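Long-range contacts in lactate dehydrogenase, adjacent gene encodes predicted malate dehydrogenase (Cryptosporidium parvum, PDB 4ND3), which probably catalyses the NAD-dependent interconversion of (S)-lactate and pyruvate: residues S152-F157 and E211-T216; N172-H177 and K297-S302; I7-S12 and V31-I36; V76-S81 and A115-I120. All coordinates share one frame; numbering follows the deposited sequence.

Contact 1 (S152-F157 and E211-T216); sequences SRFRTF and EIVCHT. With 2OP ((2S)-2-hydroxypropanoic acid), chain D.
The substrate-binding helix 147-162 of the lactate/malate dehydrogenase catalytic domain packs here on helix 206-217, with Phe157 stacked on His215 and Phe154 wedged beside Ile212 and Thr216. Their short segments run at 145° to each other, axes 9.2 Å apart. The stack is nearly parallel: planes differ by 6°, and Phe157 CZ lies over the centre of the imidazole. In His215, CG stands anti to the backbone N (chi1 -162°), which lays that ring over one face of Phe157; the carbonyl O of Arg153 sits over the opposite face, near the rim. Phe154 turns its edge to the methyl Ile212 CG2, 3.8 Å from CE1. Thr216 OG1 sits 3.4 Å from Phe154 CD1 and at the edge of Phe157, while its proton goes to Ile212 O at 2.7 Å, sharing that carbonyl with Thr216 N from the other face. The extended Arg153 chain runs on to the hydroxypropanoate carboxylate, NH2 to OXT 2.9 Å and NH1 to O 3.0 Å; NH1 also donates to a water within bonding distance of Thr216 O. His215 NE2 bonds Glu222, strand 169-174 backs Phe154 through Ala171 and Val173, and His50 and Met54 of a second subunit flank helix 147-162.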
# COMPACT_ATOMS: atom_id res chain seq x y z
N SER A 152 17.24 -6.27 11.67
CA SER A 152 17.09 -5.32 10.56
C SER A 152 18.38 -4.54 10.35
O SER A 152 18.77 -4.27 9.21
CB SER A 152 15.94 -4.34 10.81
OG SER A 152 14.69 -5.02 10.83
N ARG A 153 19.03 -4.16 11.44
CA ARG A 153 20.33 -3.50 11.37
C ARG A 153 21.38 -4.44 10.75
O ARG A 153 22.13 -4.05 9.87
CB ARG A 153 20.77 -3.04 12.76
CG ARG A 153 19.96 -1.87 13.30
CD ARG A 153 20.17 -1.64 14.78
NE ARG A 153 19.52 -0.41 15.24
CZ ARG A 153 19.45 -0.01 16.51
NH1 ARG A 153 19.98 -0.75 17.48
NH2 ARG A 153 18.83 1.13 16.81
N PHE A 154 21.40 -5.68 11.23
CA PHE A 154 22.32 -6.72 10.75
C PHE A 154 22.11 -6.94 9.25
O PHE A 154 23.07 -6.87 8.47
CB PHE A 154 22.07 -8.01 11.57
CG PHE A 154 23.10 -9.11 11.39
CD1 PHE A 154 24.44 -8.84 11.13
CD2 PHE A 154 22.72 -10.43 11.58
CE1 PHE A 154 25.36 -9.88 11.00
CE2 PHE A 154 23.63 -11.47 11.45
CZ PHE A 154 24.96 -11.19 11.16
N ARG A 155 20.86 -7.15 8.85
CA ARG A 155 20.50 -7.32 7.44
C ARG A 155 20.86 -6.11 6.59
O ARG A 155 21.35 -6.26 5.46
CB ARG A 155 19.01 -7.60 7.30
CG ARG A 155 18.57 -8.94 7.85
CD ARG A 155 17.05 -9.02 7.95
NE ARG A 155 16.43 -9.28 6.65
CZ ARG A 155 15.13 -9.16 6.39
NH1 ARG A 155 14.28 -8.77 7.34
NH2 ARG A 155 14.67 -9.42 5.18
N THR A 156 20.61 -4.92 7.11
CA THR A 156 20.91 -3.69 6.40
C THR A 156 22.40 -3.56 6.11
O THR A 156 22.79 -3.22 4.99
CB THR A 156 20.42 -2.44 7.18
OG1 THR A 156 19.00 -2.53 7.37
CG2 THR A 156 20.74 -1.16 6.42
N PHE A 157 23.23 -3.83 7.11
CA PHE A 157 24.68 -3.68 6.95
C PHE A 157 25.24 -4.69 5.94
O PHE A 157 26.10 -4.35 5.14
CB PHE A 157 25.41 -3.80 8.29
CG PHE A 157 24.98 -2.78 9.32
CD1 PHE A 157 24.63 -1.48 8.96
CD2 PHE A 157 24.95 -3.12 10.67
CE1 PHE A 157 24.23 -0.56 9.92
CE2 PHE A 157 24.57 -2.20 11.63
CZ PHE A 157 24.21 -0.92 11.26
N GLU A 211 33.36 -6.85 11.26
CA GLU A 211 32.99 -5.44 11.40
C GLU A 211 31.47 -5.26 11.39
O GLU A 211 30.92 -4.46 12.16
CB GLU A 211 33.62 -4.60 10.28
CG GLU A 211 33.53 -3.08 10.47
CD GLU A 211 32.20 -2.47 10.03
OE1 GLU A 211 31.52 -3.04 9.15
OE2 GLU A 211 31.84 -1.40 10.57
N ILE A 212 30.79 -6.00 10.52
CA ILE A 212 29.33 -5.98 10.44
C ILE A 212 28.70 -6.47 11.75
O ILE A 212 27.72 -5.91 12.23
CB ILE A 212 28.81 -6.79 9.23
CG1 ILE A 212 29.11 -6.03 7.93
CG2 ILE A 212 27.32 -7.07 9.34
CD1 ILE A 212 29.06 -6.89 6.68
N VAL A 213 29.29 -7.52 12.32
CA VAL A 213 28.84 -8.05 13.61
C VAL A 213 29.00 -7.00 14.72
O VAL A 213 28.07 -6.76 15.49
CB VAL A 213 29.60 -9.35 13.98
CG1 VAL A 213 29.37 -9.73 15.44
CG2 VAL A 213 29.18 -10.49 13.07
N CYS A 214 30.17 -6.37 14.76
CA CYS A 214 30.46 -5.31 15.73
C CYS A 214 29.52 -4.12 15.55
O CYS A 214 28.94 -3.64 16.52
CB CYS A 214 31.92 -4.86 15.60
SG CYS A 214 32.39 -3.44 16.64
N HIS A 215 29.37 -3.67 14.31
CA HIS A 215 28.48 -2.55 13.96
C HIS A 215 27.06 -2.82 14.46
O HIS A 215 26.42 -1.93 15.01
CB HIS A 215 28.46 -2.35 12.43
CG HIS A 215 27.95 -1.00 12.00
ND1 HIS A 215 27.97 -0.59 10.69
CD2 HIS A 215 27.42 0.02 12.71
CE1 HIS A 215 27.47 0.63 10.60
NE2 HIS A 215 27.12 1.02 11.81
N THR A 216 26.58 -4.04 14.25
CA THR A 216 25.27 -4.46 14.72
C THR A 216 25.16 -4.35 16.24
O THR A 216 24.16 -3.84 16.76
CB THR A 216 24.98 -5.92 14.29
OG1 THR A 216 25.07 -6.02 12.86
CG2 THR A 216 23.60 -6.35 14.73
C 2OP D . 18.59 0.74 20.53
O 2OP D . 18.89 -0.45 20.31
CB 2OP D . 19.19 1.72 22.73
OHN 2OP D . 17.60 -0.10 22.53
CA 2OP D . 18.09 1.09 21.89
OXT 2OP D . 18.68 1.63 19.67
O HOH W 1 21.38 -3.32 17.46

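Contact 2 (N172-H177 and K297-S302); sequences NVIGGH and KLLGES. With 2OP ((2S)-2-hydroxypropanoic acid), chain D; NAD (nicotinamide-adenine-dinucleotide), chain C.
This is a small, fully buried strand-to-helix contact in the catalytic domain of the lactate/malate dehydrogenase fold, where the glycine turn between strand 169-174 and the catalytic-site histidine rests on the long C-terminal helix 293-314. The two segments bury only 164 Å² together, and the closest CA atoms, those of Gly175 and Ser302, are 5.8 Å apart. Leu299 and Ser302, one turn apart on the helix, do the touching. Leu299 splits its two methyls: CD2 meets Ile174 CD1 at 4.1 Å, the two side chains crossing at about a right angle, while CD1 lies 3.9 Å from Gly175 CA. The backbone of Gly175 has a positive phi of 88°, and its CA lies 3.7 Å from Ser302 OG, so that the helix meets bare main chain at this point.

Beyond the turn, the chain carries His177 away from the helix to the ligands. Its NE2 lies 2.9 Å from the hydroxyl OHN of hydroxypropanoate, which meets the ring at its edge and in its plane, an arrangement consistent with the predicted role of proton acceptor. On the other side of the imidazole, Asp150 of helix 147-162 holds the ring through ND1, and Asp125 holds the backbone of the same residue by accepting the His177 N-H. The polar link across the contact is a single bond: Ser302 OG, anti to its own backbone N (chi1 -172°), accepts the Gly176 N-H at 2.9 Å with an N-H...O angle of 162°.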
# COMPACT_ATOMS: atom_id res chain seq x y z
N ASN A 172 19.70 -13.33 11.32
CA ASN A 172 19.10 -13.24 12.65
C ASN A 172 20.08 -12.77 13.72
O ASN A 172 21.26 -13.13 13.70
CB ASN A 172 18.54 -14.60 13.07
CG ASN A 172 17.16 -14.86 12.49
OD1 ASN A 172 16.22 -14.11 12.75
ND2 ASN A 172 17.03 -15.94 11.72
N VAL A 173 19.57 -11.96 14.64
CA VAL A 173 20.26 -11.64 15.87
C VAL A 173 19.46 -12.29 16.99
O VAL A 173 18.24 -12.19 17.01
CB VAL A 173 20.38 -10.13 16.11
CG1 VAL A 173 21.00 -9.84 17.47
CG2 VAL A 173 21.20 -9.49 15.00
N ILE A 174 20.15 -12.98 17.89
CA ILE A 174 19.50 -13.68 18.99
C ILE A 174 20.16 -13.33 20.32
O ILE A 174 21.22 -12.70 20.35
CB ILE A 174 19.50 -15.20 18.77
CG1 ILE A 174 20.93 -15.75 18.67
CG2 ILE A 174 18.71 -15.55 17.52
CD1 ILE A 174 20.99 -17.26 18.71
N GLY A 175 19.54 -13.76 21.42
CA GLY A 175 20.03 -13.46 22.76
C GLY A 175 19.48 -12.15 23.27
O GLY A 175 18.49 -11.63 22.75
N GLY A 176 20.13 -11.59 24.29
CA GLY A 176 19.66 -10.36 24.93
C GLY A 176 19.94 -9.12 24.11
O GLY A 176 20.92 -9.06 23.37
N HIS A 177 19.06 -8.13 24.24
CA HIS A 177 19.21 -6.85 23.54
C HIS A 177 20.22 -5.98 24.29
O HIS A 177 19.85 -5.09 25.05
CB HIS A 177 17.85 -6.15 23.45
CG HIS A 177 17.85 -4.90 22.63
ND1 HIS A 177 18.22 -4.88 21.30
CD2 HIS A 177 17.50 -3.63 22.94
CE1 HIS A 177 18.12 -3.65 20.83
NE2 HIS A 177 17.68 -2.87 21.81
N LYS A 297 28.48 -20.59 22.49
CA LYS A 297 29.21 -20.00 23.60
C LYS A 297 28.84 -18.53 23.77
O LYS A 297 28.57 -18.07 24.88
CB LYS A 297 30.72 -20.12 23.39
CG LYS A 297 31.57 -19.55 24.52
CD LYS A 297 32.96 -19.16 24.05
CE LYS A 297 33.67 -18.30 25.08
NZ LYS A 297 35.06 -17.95 24.66
N LEU A 298 28.84 -17.79 22.66
CA LEU A 298 28.42 -16.38 22.67
C LEU A 298 27.00 -16.23 23.21
O LEU A 298 26.73 -15.33 24.00
CB LEU A 298 28.53 -15.77 21.28
CG LEU A 298 29.94 -15.61 20.73
CD1 LEU A 298 29.90 -15.41 19.22
CD2 LEU A 298 30.68 -14.47 21.40
N LEU A 299 26.10 -17.12 22.79
CA LEU A 299 24.73 -17.13 23.31
C LEU A 299 24.71 -17.40 24.81
O LEU A 299 23.91 -16.81 25.54
CB LEU A 299 23.87 -18.17 22.58
CG LEU A 299 22.41 -18.32 23.00
CD1 LEU A 299 21.66 -16.99 22.99
CD2 LEU A 299 21.70 -19.34 22.12
N GLY A 300 25.58 -18.30 25.27
CA GLY A 300 25.75 -18.57 26.69
C GLY A 300 26.18 -17.33 27.46
O GLY A 300 25.66 -17.05 28.54
N GLU A 301 27.13 -16.59 26.90
CA GLU A 301 27.59 -15.34 27.51
C GLU A 301 26.48 -14.28 27.53
O GLU A 301 26.42 -13.47 28.45
CB GLU A 301 28.83 -14.81 26.77
CG GLU A 301 30.07 -15.69 26.91
CD GLU A 301 31.25 -15.19 26.10
OE1 GLU A 301 31.05 -14.57 25.03
OE2 GLU A 301 32.41 -15.44 26.51
N SER A 302 25.61 -14.29 26.53
CA SER A 302 24.47 -13.38 26.48
C SER A 302 23.46 -13.71 27.57
O SER A 302 22.96 -12.83 28.26
CB SER A 302 23.77 -13.45 25.11
OG SER A 302 22.78 -12.44 24.99
C 2OP D . 18.59 0.74 20.53
O 2OP D . 18.89 -0.45 20.31
CB 2OP D . 19.19 1.72 22.73
OHN 2OP D . 17.60 -0.10 22.53
CA 2OP D . 18.09 1.09 21.89
OXT 2OP D . 18.68 1.63 19.67
PA NAD C . 10.91 9.12 25.35
O1A NAD C . 10.82 9.91 24.08
O2A NAD C . 11.61 9.71 26.54
O5B NAD C . 9.44 8.69 25.76
C5B NAD C . 9.15 8.04 26.99
C4B NAD C . 7.74 8.45 27.39
O4B NAD C . 7.30 7.68 28.51
C3B NAD C . 7.64 9.92 27.79
O3B NAD C . 6.73 10.62 26.94
C2B NAD C . 7.13 9.89 29.22
O2B NAD C . 6.20 10.94 29.53
C1B NAD C . 6.47 8.53 29.30
N9A NAD C . 6.33 8.02 30.68
C8A NAD C . 7.17 8.20 31.72
N7A NAD C . 6.70 7.58 32.82
C5A NAD C . 5.53 7.01 32.51
C6A NAD C . 4.52 6.20 33.21
N6A NAD C . 4.66 5.88 34.52
N1A NAD C . 3.45 5.79 32.50
C2A NAD C . 3.28 6.10 31.19
N3A NAD C . 4.17 6.83 30.50
C4A NAD C . 5.29 7.30 31.09
O3 NAD C . 11.58 7.66 25.11
PN NAD C . 11.67 6.90 23.68
O1N NAD C . 12.78 7.52 22.88
O2N NAD C . 10.30 6.78 23.07
O5D NAD C . 12.11 5.44 24.17
C5D NAD C . 11.22 4.69 24.99
C4D NAD C . 11.94 3.48 25.56
O4D NAD C . 12.24 2.56 24.50
C3D NAD C . 13.27 3.82 26.23
O3D NAD C . 13.38 3.08 27.45
C2D NAD C . 14.32 3.36 25.23
O2D NAD C . 15.57 2.99 25.83
C1D NAD C . 13.62 2.16 24.61
N1N NAD C . 14.09 1.71 23.31
C2N NAD C . 14.04 0.38 23.10
C3N NAD C . 14.45 -0.19 21.90
C7N NAD C . 14.39 -1.68 21.69
O7N NAD C . 15.00 -2.16 20.75
N7N NAD C . 13.66 -2.46 22.50
C4N NAD C . 14.92 0.66 20.89
C5N NAD C . 14.96 2.03 21.12
C6N NAD C . 14.54 2.54 22.35

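Contact 3 (I7-S12 and V31-I36); sequences IAVIGS and VVLFDI. With NAD (nicotinamide-adenine-dinucleotide), chain C.
Asp35 and Ser12 meet at the carboxyl ends of two neighbouring parallel strands, 6-10 and 30-34. From CB, which lies 3.9 Å from Ser12 OG, the Asp35 side chain runs with CG anti to the backbone N (chi1 -151°) and brings the carboxylate between the glycine-rich turn and the adenosine ribose. OD1 accepts the ribose hydroxyl O2B at 2.7 Å and also the backbone N-H of Ala37. OD2 takes two donors, the ribose O3B and the Ser12 N-H at 2.8 Å; the latter arrives on the anti side, 20° out of the carboxylate plane.

Behind this tip, the strands are zipped by Val32 N to Ile7 O, Val9 N to Val32 O, Phe34 N to Val9 O and Gly11 N to Phe34 O, the last at 2.7 Å. Val9 and Leu33 lie side by side on the face covered by helix 14-26, Val9 CB 4.0 Å from Leu33 CD2. On the other face Ile10 CG2 reaches Phe34 CD2 at 3.8 Å, and the phenyl edge points to adenine C2A. Adenine also lies against Ile36.

The strands and helix 14-26 form the first beta-alpha-beta unit of the Rossmann fold, with Gly11 opening its GxGxxG turn. A carboxylate that accepts both ribose hydroxyls is consistent with a preference for NAD over NADP, whose 2'-phosphate would probably be repelled here, as in other Rossmann enzymes with an acidic residue at this position.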
# COMPACT_ATOMS: atom_id res chain seq x y z
N ILE A 7 -5.13 -0.68 19.30
CA ILE A 7 -3.79 -0.74 19.87
C ILE A 7 -3.61 0.37 20.88
O ILE A 7 -3.85 1.54 20.58
CB ILE A 7 -2.70 -0.61 18.79
CG1 ILE A 7 -2.82 -1.75 17.77
CG2 ILE A 7 -1.32 -0.59 19.44
CD1 ILE A 7 -1.93 -1.61 16.56
N ALA A 8 -3.19 -0.00 22.09
CA ALA A 8 -2.86 0.95 23.14
C ALA A 8 -1.36 1.15 23.19
O ALA A 8 -0.61 0.18 23.32
CB ALA A 8 -3.37 0.47 24.48
N VAL A 9 -0.92 2.40 23.06
CA VAL A 9 0.49 2.74 23.17
C VAL A 9 0.73 3.43 24.51
O VAL A 9 0.27 4.56 24.73
CB VAL A 9 0.93 3.64 22.01
CG1 VAL A 9 2.42 3.93 22.10
CG2 VAL A 9 0.59 3.00 20.67
N ILE A 10 1.44 2.75 25.41
CA ILE A 10 1.70 3.27 26.75
C ILE A 10 3.04 3.99 26.76
O ILE A 10 4.10 3.36 26.78
CB ILE A 10 1.70 2.16 27.81
CG1 ILE A 10 0.52 1.20 27.61
CG2 ILE A 10 1.67 2.78 29.21
CD1 ILE A 10 -0.84 1.86 27.52
N GLY A 11 2.98 5.32 26.74
CA GLY A 11 4.15 6.15 26.57
C GLY A 11 4.09 6.76 25.19
O GLY A 11 4.19 6.06 24.18
N SER A 12 3.91 8.08 25.15
CA SER A 12 3.71 8.80 23.90
C SER A 12 4.88 9.72 23.62
O SER A 12 4.71 10.84 23.14
CB SER A 12 2.40 9.57 23.96
OG SER A 12 1.33 8.69 24.29
N VAL A 31 -5.91 3.71 17.60
CA VAL A 31 -4.80 3.88 18.52
C VAL A 31 -5.22 4.71 19.73
O VAL A 31 -5.88 5.74 19.58
CB VAL A 31 -3.61 4.58 17.84
CG1 VAL A 31 -2.48 4.80 18.84
CG2 VAL A 31 -3.12 3.77 16.65
N VAL A 32 -4.81 4.26 20.91
CA VAL A 32 -4.92 5.05 22.13
C VAL A 32 -3.52 5.39 22.62
O VAL A 32 -2.78 4.50 23.04
CB VAL A 32 -5.69 4.29 23.24
CG1 VAL A 32 -5.71 5.10 24.53
CG2 VAL A 32 -7.10 3.97 22.77
N LEU A 33 -3.14 6.66 22.52
CA LEU A 33 -1.86 7.13 23.04
C LEU A 33 -2.01 7.51 24.51
O LEU A 33 -2.69 8.49 24.84
CB LEU A 33 -1.37 8.35 22.25
CG LEU A 33 -0.58 8.09 20.96
CD1 LEU A 33 -0.53 9.35 20.11
CD2 LEU A 33 0.83 7.60 21.28
N PHE A 34 -1.39 6.73 25.39
CA PHE A 34 -1.42 6.98 26.84
C PHE A 34 -0.11 7.60 27.30
O PHE A 34 0.97 7.17 26.90
CB PHE A 34 -1.67 5.67 27.59
CG PHE A 34 -1.67 5.81 29.10
CD1 PHE A 34 -2.86 5.91 29.80
CD2 PHE A 34 -0.47 5.81 29.82
CE1 PHE A 34 -2.87 6.03 31.19
CE2 PHE A 34 -0.47 5.93 31.20
CZ PHE A 34 -1.67 6.04 31.89
N ASP A 35 -0.21 8.62 28.15
CA ASP A 35 0.96 9.18 28.82
C ASP A 35 0.55 9.92 30.10
O ASP A 35 -0.58 10.38 30.22
CB ASP A 35 1.71 10.13 27.88
CG ASP A 35 3.20 10.20 28.18
OD1 ASP A 35 3.57 10.60 29.31
OD2 ASP A 35 4.01 9.87 27.28
N ILE A 36 1.48 9.99 31.05
CA ILE A 36 1.24 10.74 32.29
C ILE A 36 1.56 12.23 32.14
O ILE A 36 1.10 13.04 32.93
CB ILE A 36 2.04 10.17 33.48
CG1 ILE A 36 3.55 10.23 33.22
CG2 ILE A 36 1.60 8.75 33.77
CD1 ILE A 36 4.40 10.03 34.46
PA NAD C . 10.91 9.12 25.35
O1A NAD C . 10.82 9.91 24.08
O2A NAD C . 11.61 9.71 26.54
O5B NAD C . 9.44 8.69 25.76
C5B NAD C . 9.15 8.04 26.99
C4B NAD C . 7.74 8.45 27.39
O4B NAD C . 7.30 7.68 28.51
C3B NAD C . 7.64 9.92 27.79
O3B NAD C . 6.73 10.62 26.94
C2B NAD C . 7.13 9.89 29.22
O2B NAD C . 6.20 10.94 29.53
C1B NAD C . 6.47 8.53 29.30
N9A NAD C . 6.33 8.02 30.68
C8A NAD C . 7.17 8.20 31.72
N7A NAD C . 6.70 7.58 32.82
C5A NAD C . 5.53 7.01 32.51
C6A NAD C . 4.52 6.20 33.21
N6A NAD C . 4.66 5.88 34.52
N1A NAD C . 3.45 5.79 32.50
C2A NAD C . 3.28 6.10 31.19
N3A NAD C . 4.17 6.83 30.50
C4A NAD C . 5.29 7.30 31.09
O3 NAD C . 11.58 7.66 25.11
PN NAD C . 11.67 6.90 23.68
O1N NAD C . 12.78 7.52 22.88
O2N NAD C . 10.30 6.78 23.07
O5D NAD C . 12.11 5.44 24.17
C5D NAD C . 11.22 4.69 24.99
C4D NAD C . 11.94 3.48 25.56
O4D NAD C . 12.24 2.56 24.50
C3D NAD C . 13.27 3.82 26.23
O3D NAD C . 13.38 3.08 27.45
C2D NAD C . 14.32 3.36 25.23
O2D NAD C . 15.57 2.99 25.83
C1D NAD C . 13.62 2.16 24.61
N1N NAD C . 14.09 1.71 23.31
C2N NAD C . 14.04 0.38 23.10
C3N NAD C . 14.45 -0.19 21.90
C7N NAD C . 14.39 -1.68 21.69
O7N NAD C . 15.00 -2.16 20.75
N7N NAD C . 13.66 -2.46 22.50
C4N NAD C . 14.92 0.66 20.89
C5N NAD C . 14.96 2.03 21.12
C6N NAD C . 14.54 2.54 22.35

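Contact 4 (V76-S81 and A115-I120); sequences VIITAS and AFVICI. With NAD (nicotinamide-adenine-dinucleotide), chain C.
With chi1 near -59° and an extended chi2, Ile120 sends CD1 back over the strand ends to Ile77 CG2, while its CG2, anti to the backbone N, reaches nicotinamide C2N at 3.6 Å. Ile77 CG2 meets Ile120 CD1 at 3.5 Å, a tighter approach than usual for two methyls. The CD1 methyl also lies beside Thr79 CG2, the two side chains pointing the same way. On the opposite face of the sheet Ile78 CD1 packs against Val117 CG1 at 3.6 Å, and Val76 CG2 against Ala115 CB, under the cover of helices 94-111 and 124-135.

The backbones form a regular parallel ladder, with short axes 4.8 Å apart and 17° from parallel: Val76 N to Phe116 O, Ile118 N to Val76 O, Ile78 N to Ile118 O and Ile120 N to Ile78 O. The last of these bonds pins the end of strand 116-119, where Ile120 O accepts the carboxamide N7N of NAD at 3.1 Å in an almost straight bond, 177° at the hydrogen. Ser81 OG pairs with the ribose hydroxyl O3D at 3.0 Å and with Asn97; separately, Thr79 OG1 bonds Gly11 O of the glycine-rich turn. Strand 75-78, helix 94-111 and strand 116-119 make a beta-alpha-beta crossover of the Rossmann fold, whose carboxyl strand ends line the dinucleotide site, the nicotinamide side in particular.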
# COMPACT_ATOMS: atom_id res chain seq x y z
N VAL A 76 -1.16 -4.12 23.33
CA VAL A 76 -0.61 -3.08 24.17
C VAL A 76 0.88 -3.00 23.89
O VAL A 76 1.59 -4.00 24.03
CB VAL A 76 -0.85 -3.37 25.67
CG1 VAL A 76 -0.14 -2.34 26.54
CG2 VAL A 76 -2.34 -3.38 25.96
N ILE A 77 1.35 -1.82 23.48
CA ILE A 77 2.76 -1.59 23.23
C ILE A 77 3.30 -0.64 24.29
O ILE A 77 2.84 0.50 24.40
CB ILE A 77 3.01 -1.02 21.82
CG1 ILE A 77 2.34 -1.90 20.76
CG2 ILE A 77 4.50 -0.95 21.55
CD1 ILE A 77 2.44 -1.36 19.35
N ILE A 78 4.27 -1.11 25.08
CA ILE A 78 4.82 -0.35 26.21
C ILE A 78 6.13 0.34 25.85
O ILE A 78 7.16 -0.32 25.70
CB ILE A 78 5.06 -1.25 27.43
CG1 ILE A 78 3.80 -2.05 27.77
CG2 ILE A 78 5.50 -0.42 28.63
CD1 ILE A 78 4.01 -3.12 28.82
N THR A 79 6.09 1.67 25.73
CA THR A 79 7.29 2.46 25.46
C THR A 79 7.70 3.32 26.67
O THR A 79 8.72 4.02 26.62
CB THR A 79 7.08 3.39 24.25
OG1 THR A 79 6.38 4.57 24.65
CG2 THR A 79 6.29 2.69 23.15
N ALA A 80 6.93 3.25 27.75
CA ALA A 80 7.08 4.14 28.90
C ALA A 80 8.45 4.00 29.55
O ALA A 80 8.89 2.89 29.81
CB ALA A 80 5.98 3.87 29.92
N SER A 81 9.09 5.13 29.82
CA SER A 81 10.46 5.14 30.33
C SER A 81 10.80 6.44 31.05
O SER A 81 10.22 7.49 30.76
CB SER A 81 11.44 4.93 29.17
OG SER A 81 12.78 5.04 29.61
N ALA A 115 -4.96 -8.80 26.26
CA ALA A 115 -4.19 -8.16 25.21
C ALA A 115 -2.86 -8.87 24.96
O ALA A 115 -2.29 -9.50 25.85
CB ALA A 115 -3.93 -6.70 25.56
N PHE A 116 -2.39 -8.77 23.72
CA PHE A 116 -1.03 -9.16 23.37
C PHE A 116 -0.12 -7.99 23.72
O PHE A 116 -0.28 -6.90 23.18
CB PHE A 116 -0.95 -9.48 21.87
CG PHE A 116 0.39 -9.96 21.41
CD1 PHE A 116 0.97 -11.10 21.96
CD2 PHE A 116 1.08 -9.30 20.40
CE1 PHE A 116 2.20 -11.56 21.52
CE2 PHE A 116 2.31 -9.74 19.96
CZ PHE A 116 2.88 -10.88 20.52
N VAL A 117 0.81 -8.21 24.64
CA VAL A 117 1.68 -7.14 25.12
C VAL A 117 3.05 -7.21 24.46
O VAL A 117 3.73 -8.23 24.54
CB VAL A 117 1.85 -7.20 26.65
CG1 VAL A 117 2.84 -6.13 27.12
CG2 VAL A 117 0.51 -7.04 27.34
N ILE A 118 3.44 -6.11 23.82
CA ILE A 118 4.77 -5.96 23.24
C ILE A 118 5.54 -4.90 24.02
O ILE A 118 5.25 -3.70 23.91
CB ILE A 118 4.71 -5.54 21.76
CG1 ILE A 118 3.94 -6.56 20.93
CG2 ILE A 118 6.12 -5.36 21.20
CD1 ILE A 118 3.45 -6.02 19.60
N CYS A 119 6.53 -5.33 24.80
CA CYS A 119 7.37 -4.42 25.55
C CYS A 119 8.51 -3.86 24.68
O CYS A 119 9.11 -4.59 23.90
CB CYS A 119 7.94 -5.11 26.78
SG CYS A 119 8.72 -3.98 27.96
N ILE A 120 8.76 -2.56 24.81
CA ILE A 120 9.88 -1.89 24.13
C ILE A 120 10.85 -1.30 25.16
O ILE A 120 12.07 -1.32 24.95
CB ILE A 120 9.38 -0.79 23.18
CG1 ILE A 120 8.45 -1.41 22.14
CG2 ILE A 120 10.56 -0.07 22.52
CD1 ILE A 120 7.92 -0.44 21.11
PA NAD C . 10.91 9.12 25.35
O1A NAD C . 10.82 9.91 24.08
O2A NAD C . 11.61 9.71 26.54
O5B NAD C . 9.44 8.69 25.76
C5B NAD C . 9.15 8.04 26.99
C4B NAD C . 7.74 8.45 27.39
O4B NAD C . 7.30 7.68 28.51
C3B NAD C . 7.64 9.92 27.79
O3B NAD C . 6.73 10.62 26.94
C2B NAD C . 7.13 9.89 29.22
O2B NAD C . 6.20 10.94 29.53
C1B NAD C . 6.47 8.53 29.30
N9A NAD C . 6.33 8.02 30.68
C8A NAD C . 7.17 8.20 31.72
N7A NAD C . 6.70 7.58 32.82
C5A NAD C . 5.53 7.01 32.51
C6A NAD C . 4.52 6.20 33.21
N6A NAD C . 4.66 5.88 34.52
N1A NAD C . 3.45 5.79 32.50
C2A NAD C . 3.28 6.10 31.19
N3A NAD C . 4.17 6.83 30.50
C4A NAD C . 5.29 7.30 31.09
O3 NAD C . 11.58 7.66 25.11
PN NAD C . 11.67 6.90 23.68
O1N NAD C . 12.78 7.52 22.88
O2N NAD C . 10.30 6.78 23.07
O5D NAD C . 12.11 5.44 24.17
C5D NAD C . 11.22 4.69 24.99
C4D NAD C . 11.94 3.48 25.56
O4D NAD C . 12.24 2.56 24.50
C3D NAD C . 13.27 3.82 26.23
O3D NAD C . 13.38 3.08 27.45
C2D NAD C . 14.32 3.36 25.23
O2D NAD C . 15.57 2.99 25.83
C1D NAD C . 13.62 2.16 24.61
N1N NAD C . 14.09 1.71 23.31
C2N NAD C . 14.04 0.38 23.10
C3N NAD C . 14.45 -0.19 21.90
C7N NAD C . 14.39 -1.68 21.69
O7N NAD C . 15.00 -2.16 20.75
N7N NAD C . 13.66 -2.46 22.50
C4N NAD C . 14.92 0.66 20.89
C5N NAD C . 14.96 2.03 21.12
C6N NAD C . 14.54 2.54 22.35

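Overall arrangement
Contacts 3 and 4 belong to one parallel sheet, their centres 9 Å apart: Ala8 O lies 2.8 Å from Ile77 N, and Ile10 O is equally far from Thr79 N, so strands 6-10 and 75-78 run side by side. Contact 3 serves the adenosine end of NAD, contact 4 mainly the nicotinamide ribose and carboxamide. Contacts 1 and 2, with centres 15 Å apart, lie in the catalytic domain and touch through Phe154 CB and Val173 CG2, 3.8 Å apart; they supply Arg153 and His177 to the same hydroxypropanoate. Contact 2 comes within about 6 Å of contact 4, nearest atoms, whereas the centres of contacts 2 and 3 are 31 Å apart, with the extended dinucleotide touching both.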